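PDB 2ITM: xylulose kinase from Escherichia coli, which catalyses the ATP-dependent phosphorylation of D-xylulose to D-xylulose 5-phosphate and, less efficiently, that of 1-deoxy-D-xylulose. Local coordinates for residues V23-T28 against K57-Q62; D321-P326 against T353-P358. All coordinates share one frame; numbering follows the deposited sequence.

Contact 1 (V23-T28 against K57-Q62); sequences VVAAQT and KALGDQ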
loop_
_atom_site.group_PDB
_atom_site.type_symbol
_atom_site.label_atom_id
_atom_site.label_comp_id
_atom_site.label_asym_id
_atom_site.label_seq_id
_atom_site.Cartn_x
_atom_site.Cartn_y
_atom_site.Cartn_z
ATOM N N VAL A 23 -33.183 29.509 9.717
ATOM C CA VAL A 23 -32.281 30.207 8.860
ATOM C C VAL A 23 -33.111 30.800 7.730
ATOM O O VAL A 23 -33.789 30.126 7.037
ATOM C CB VAL A 23 -31.248 29.265 8.325
ATOM C CG1 VAL A 23 -30.283 29.953 7.443
ATOM C CG2 VAL A 23 -30.609 28.551 9.437
ATOM N N VAL A 24 -33.024 32.097 7.582
ATOM C CA VAL A 24 -33.755 32.861 6.628
ATOM C C VAL A 24 -32.867 33.290 5.479
ATOM O O VAL A 24 -33.332 33.531 4.391
ATOM C CB VAL A 24 -34.349 34.057 7.362
ATOM C CG1 VAL A 24 -34.601 35.169 6.488
ATOM C CG2 VAL A 24 -35.592 33.672 8.053
ATOM N N ALA A 25 -31.576 33.371 5.747
ATOM C CA ALA A 25 -30.585 33.752 4.770
ATOM C C ALA A 25 -29.182 33.426 5.245
ATOM O O ALA A 25 -28.916 33.436 6.413
ATOM C CB ALA A 25 -30.694 35.215 4.404
ATOM N N ALA A 26 -28.300 33.146 4.305
ATOM C CA ALA A 26 -26.910 32.832 4.567
ATOM C C ALA A 26 -26.004 33.479 3.559
ATOM O O ALA A 26 -26.410 33.802 2.471
ATOM C CB ALA A 26 -26.686 31.392 4.564
ATOM N N GLN A 27 -24.763 33.650 3.942
ATOM C CA GLN A 27 -23.789 34.225 3.088
ATOM C C GLN A 27 -22.399 33.780 3.485
ATOM O O GLN A 27 -22.078 33.733 4.637
ATOM C CB GLN A 27 -23.934 35.728 3.065
ATOM C CG GLN A 27 -23.096 36.424 2.056
ATOM C CD GLN A 27 -23.429 36.052 0.633
ATOM O OE1 GLN A 27 -24.475 36.388 0.152
ATOM N NE2 GLN A 27 -22.526 35.384 -0.029
ATOM N N THR A 28 -21.591 33.445 2.489
ATOM C CA THR A 28 -20.230 32.986 2.696
ATOM C C THR A 28 -19.171 33.759 1.936
ATOM O O THR A 28 -19.392 34.208 0.841
ATOM C CB THR A 28 -20.085 31.512 2.330
ATOM O OG1 THR A 28 -20.744 30.691 3.273
ATOM C CG2 THR A 28 -18.748 31.082 2.523
ATOM N N LYS A 57 -22.604 42.567 4.243
ATOM C CA LYS A 57 -23.151 43.440 3.229
ATOM C C LYS A 57 -23.929 42.653 2.190
ATOM O O LYS A 57 -25.010 43.043 1.795
ATOM C CB LYS A 57 -22.052 44.286 2.592
ATOM C CG LYS A 57 -21.755 45.546 3.369
ATOM C CD LYS A 57 -20.420 46.169 3.028
ATOM C CE LYS A 57 -20.189 47.391 3.878
ATOM N NZ LYS A 57 -18.918 48.051 3.592
ATOM N N ALA A 58 -23.376 41.529 1.768
ATOM C CA ALA A 58 -24.081 40.657 0.856
ATOM C C ALA A 58 -25.363 40.101 1.465
ATOM O O ALA A 58 -26.390 40.026 0.805
ATOM C CB ALA A 58 -23.190 39.560 0.386
ATOM N N LEU A 59 -25.294 39.710 2.729
ATOM C CA LEU A 59 -26.465 39.198 3.432
ATOM C C LEU A 59 -27.594 40.193 3.342
ATOM O O LEU A 59 -28.739 39.828 3.160
ATOM C CB LEU A 59 -26.138 38.904 4.891
ATOM C CG LEU A 59 -27.147 38.066 5.673
ATOM C CD1 LEU A 59 -27.138 36.626 5.248
ATOM C CD2 LEU A 59 -26.930 38.182 7.142
ATOM N N GLY A 60 -27.249 41.461 3.481
ATOM C CA GLY A 60 -28.220 42.506 3.653
ATOM C C GLY A 60 -28.931 42.815 2.355
ATOM O O GLY A 60 -30.077 43.219 2.363
ATOM N N ASP A 61 -28.235 42.615 1.244
ATOM C CA ASP A 61 -28.844 42.659 -0.075
ATOM C C ASP A 61 -29.980 41.655 -0.184
ATOM O O ASP A 61 -31.046 41.986 -0.642
ATOM C CB ASP A 61 -27.808 42.349 -1.153
ATOM C CG ASP A 61 -26.710 43.393 -1.239
ATOM O OD1 ASP A 61 -26.962 44.570 -0.916
ATOM O OD2 ASP A 61 -25.559 43.119 -1.625
ATOM N N GLN A 62 -29.708 40.426 0.237
ATOM C CA GLN A 62 -30.684 39.368 0.254
ATOM C C GLN A 62 -31.865 39.735 1.123
ATOM O O GLN A 62 -33.006 39.549 0.745
ATOM C CB GLN A 62 -30.093 38.080 0.790
ATOM C CG GLN A 62 -29.230 37.329 -0.173
ATOM C CD GLN A 62 -28.649 36.069 0.436
ATOM O OE1 GLN A 62 -29.381 35.218 0.929
ATOM N NE2 GLN A 62 -27.328 35.947 0.399
HETATM O O HOH W 1 -29.043 32.192 1.104
#
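Gln27 and Leu59 bring the two backbones closest, their CA atoms 5.7 Å apart, where strand segment 23-28 and helix segment 57-62 run roughly antiparallel (149°) with axes 7.8 Å from each other. Leu59 lays its CD1 methyl against the strand backbone at Ala26 and reaches the CB of Ala25 at 3.9 Å. The extended side chain of Gln62 (chi2 179°) carries its amide to the strand, where NE2 donates to Ala26 O at 3.1 Å with an N-H...O angle of 152°. OE1 of the same amide accepts from a water 3.0 Å away that also takes a weak bond from Ala26 N. The bent side chain of Gln27 lies over the Ala58 methyl, with CG 3.6 Å from Ala58 CB. An alanine in place of Gln27 would probably leave that methyl without its cover and open a gap between it and the strand. Strand 23-30 is one of the two edge strands of the six-stranded sheet, with a classic bulge where Val24 and Ala25 face Leu16. Helix 45-62 packs against the sheet near this edge, as in the actin-like fold of FGGY kinases, Leu59 from the helix and Gln27 from the strand both touching Val14 of strand 11-17.

Contact 2 (D321-P326 against T353-P358); sequences DESAEP and THQHGP
Asp321 OD1 is gripped by two donors of Ser323, the backbone N at 2.7 Å and OG at 2.8 Å. The hydroxyl comes from the syn side and the backbone N-H from the anti side, both from the same face of the carboxylate plane, and a weak third bond arrives from Ala324 N. This Asx turn, laid over a type I beta turn from Asp321 to Ala324, fixes the loop that presents Ala324 and Glu325 to the other segment. Across the contact Gln355 makes the largest contribution. Gln355 NE2 lies 3.7 Å from Ala324 CA. Its chi1 of -73° sets Gln355 CG beside the backbone N, and this atom covers a face of the His354 ring, 3.4 Å above the plane and offset toward the rim. The Glu325 carboxylate and the Gln355 amide cross with planes 62° apart, Glu325 OE1 staying 3.9 Å from Gln355 OE1. Ala324 CB lies obliquely to the His356 ring, 4.4 Å from His356 CE1. A type I turn from Thr353 to His356 is closed by His356 N to Thr353 O at 3.0 Å. Glu360 links the two loops, bonding Asp321 N and the backbone N of Gly357, the N-cap residue of helix 358-381. Thr353, where the segment follows on from strand 345-353, pairs antiparallel with a strand of the second subunit, so the sheet runs on across the interface, and His356 packs on Leu304 of that subunit.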
loop_
_atom_site.group_PDB
_atom_site.type_symbol
_atom_site.label_atom_id
_atom_site.label_comp_id
_atom_site.label_asym_id
_atom_site.label_seq_id
_atom_site.Cartn_x
_atom_site.Cartn_y
_atom_site.Cartn_z
ATOM N N ASP A 321 -17.748 -11.087 -0.628
ATOM C CA ASP A 321 -17.651 -12.536 -0.518
ATOM C C ASP A 321 -17.489 -13.008 0.923
ATOM O O ASP A 321 -16.436 -12.860 1.525
ATOM C CB ASP A 321 -16.505 -13.038 -1.390
ATOM C CG ASP A 321 -16.390 -14.538 -1.398
ATOM O OD1 ASP A 321 -16.872 -15.178 -0.447
ATOM O OD2 ASP A 321 -15.831 -15.166 -2.312
ATOM N N GLU A 322 -18.548 -13.582 1.469
ATOM C CA GLU A 322 -18.562 -13.991 2.862
ATOM C C GLU A 322 -17.448 -14.967 3.221
ATOM O O GLU A 322 -17.039 -15.050 4.369
ATOM C CB GLU A 322 -19.903 -14.598 3.214
ATOM C CG GLU A 322 -21.055 -13.616 3.168
ATOM C CD GLU A 322 -21.052 -12.633 4.335
ATOM O OE1 GLU A 322 -20.076 -11.884 4.486
ATOM O OE2 GLU A 322 -22.035 -12.618 5.098
ATOM N N SER A 323 -16.962 -15.714 2.244
ATOM C CA SER A 323 -16.072 -16.830 2.526
ATOM C C SER A 323 -14.622 -16.379 2.433
ATOM O O SER A 323 -13.728 -17.008 2.989
ATOM C CB SER A 323 -16.317 -17.972 1.541
ATOM O OG SER A 323 -15.743 -17.678 0.286
ATOM N N ALA A 324 -14.409 -15.287 1.714
ATOM C CA ALA A 324 -13.149 -14.566 1.736
ATOM C C ALA A 324 -12.682 -14.286 3.145
ATOM O O ALA A 324 -13.441 -13.833 3.986
ATOM C CB ALA A 324 -13.275 -13.288 0.963
ATOM N N GLU A 325 -11.417 -14.558 3.395
ATOM C CA GLU A 325 -10.745 -13.982 4.535
ATOM C C GLU A 325 -10.777 -12.466 4.508
ATOM O O GLU A 325 -10.886 -11.853 3.459
ATOM C CB GLU A 325 -9.309 -14.473 4.612
ATOM C CG GLU A 325 -9.170 -15.885 5.130
ATOM C CD GLU A 325 -7.945 -16.571 4.577
ATOM O OE1 GLU A 325 -7.462 -16.146 3.516
ATOM O OE2 GLU A 325 -7.463 -17.526 5.208
ATOM N N PRO A 326 -10.696 -11.872 5.686
ATOM C CA PRO A 326 -10.812 -10.409 5.836
ATOM C C PRO A 326 -9.613 -9.714 5.221
ATOM O O PRO A 326 -8.494 -10.175 5.381
ATOM C CB PRO A 326 -10.826 -10.222 7.349
ATOM C CG PRO A 326 -11.242 -11.522 7.881
ATOM C CD PRO A 326 -10.661 -12.548 6.989
ATOM N N THR A 353 -5.387 -10.872 -0.688
ATOM C CA THR A 353 -5.148 -12.134 -1.381
ATOM C C THR A 353 -5.896 -12.204 -2.700
ATOM O O THR A 353 -6.679 -11.332 -3.020
ATOM C CB THR A 353 -5.589 -13.311 -0.523
ATOM O OG1 THR A 353 -7.012 -13.317 -0.419
ATOM C CG2 THR A 353 -5.140 -13.142 0.894
ATOM N N HIS A 354 -5.651 -13.274 -3.446
ATOM C CA HIS A 354 -6.357 -13.568 -4.684
ATOM C C HIS A 354 -7.872 -13.431 -4.576
ATOM O O HIS A 354 -8.554 -13.260 -5.587
ATOM C CB HIS A 354 -5.993 -14.966 -5.178
ATOM C CG HIS A 354 -6.558 -16.072 -4.338
ATOM N ND1 HIS A 354 -6.045 -16.407 -3.105
ATOM C CD2 HIS A 354 -7.596 -16.913 -4.551
ATOM C CE1 HIS A 354 -6.736 -17.408 -2.598
ATOM N NE2 HIS A 354 -7.682 -17.736 -3.456
ATOM N N GLN A 355 -8.379 -13.504 -3.360
ATOM C CA GLN A 355 -9.801 -13.634 -3.114
ATOM C C GLN A 355 -10.491 -12.280 -3.212
ATOM O O GLN A 355 -11.710 -12.197 -3.207
ATOM C CB GLN A 355 -10.018 -14.195 -1.720
ATOM C CG GLN A 355 -9.691 -15.649 -1.572
ATOM C CD GLN A 355 -10.529 -16.313 -0.508
ATOM O OE1 GLN A 355 -10.093 -16.454 0.629
ATOM N NE2 GLN A 355 -11.735 -16.714 -0.872
ATOM N N HIS A 356 -9.692 -11.223 -3.275
ATOM C CA HIS A 356 -10.176 -9.889 -2.984
ATOM C C HIS A 356 -10.381 -9.079 -4.264
ATOM O O HIS A 356 -9.485 -8.952 -5.075
ATOM C CB HIS A 356 -9.227 -9.147 -2.045
ATOM C CG HIS A 356 -9.070 -9.791 -0.705
ATOM N ND1 HIS A 356 -10.142 -10.226 0.039
ATOM C CD2 HIS A 356 -7.969 -10.065 0.026
ATOM C CE1 HIS A 356 -9.706 -10.747 1.169
ATOM N NE2 HIS A 356 -8.391 -10.659 1.186
ATOM N N GLY A 357 -11.572 -8.527 -4.413
ATOM C CA GLY A 357 -11.826 -7.433 -5.345
ATOM C C GLY A 357 -12.460 -6.232 -4.678
ATOM O O GLY A 357 -12.488 -6.139 -3.464
ATOM N N PRO A 358 -12.985 -5.321 -5.489
ATOM C CA PRO A 358 -13.446 -4.018 -5.018
ATOM C C PRO A 358 -14.566 -4.097 -3.994
ATOM O O PRO A 358 -14.660 -3.242 -3.142
ATOM C CB PRO A 358 -13.953 -3.365 -6.289
ATOM C CG PRO A 358 -13.195 -4.000 -7.350
ATOM C CD PRO A 358 -13.016 -5.411 -6.954
#

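In the fold
Contact 1 closes before contact 2 opens along the chain, and their centres lie 52 Å apart, with about 35 Å between nearest atoms. Each belongs to one of the two actin-like ATPase domains of an FGGY kinase. Contact 1 joins helix 45-62 to the edge strand of the N-terminal six-stranded sheet, whose strand 2-7 carries Asp6, a residue thought important for activity. Contact 2 joins two surface loops of the C-terminal domain, one leading into strand 328-333 and the other linking strand 345-353 to helix 358-381, at the dimer interface. They share no sheet or helix, so each probably moves with its own domain should the two domains shift during induced fit.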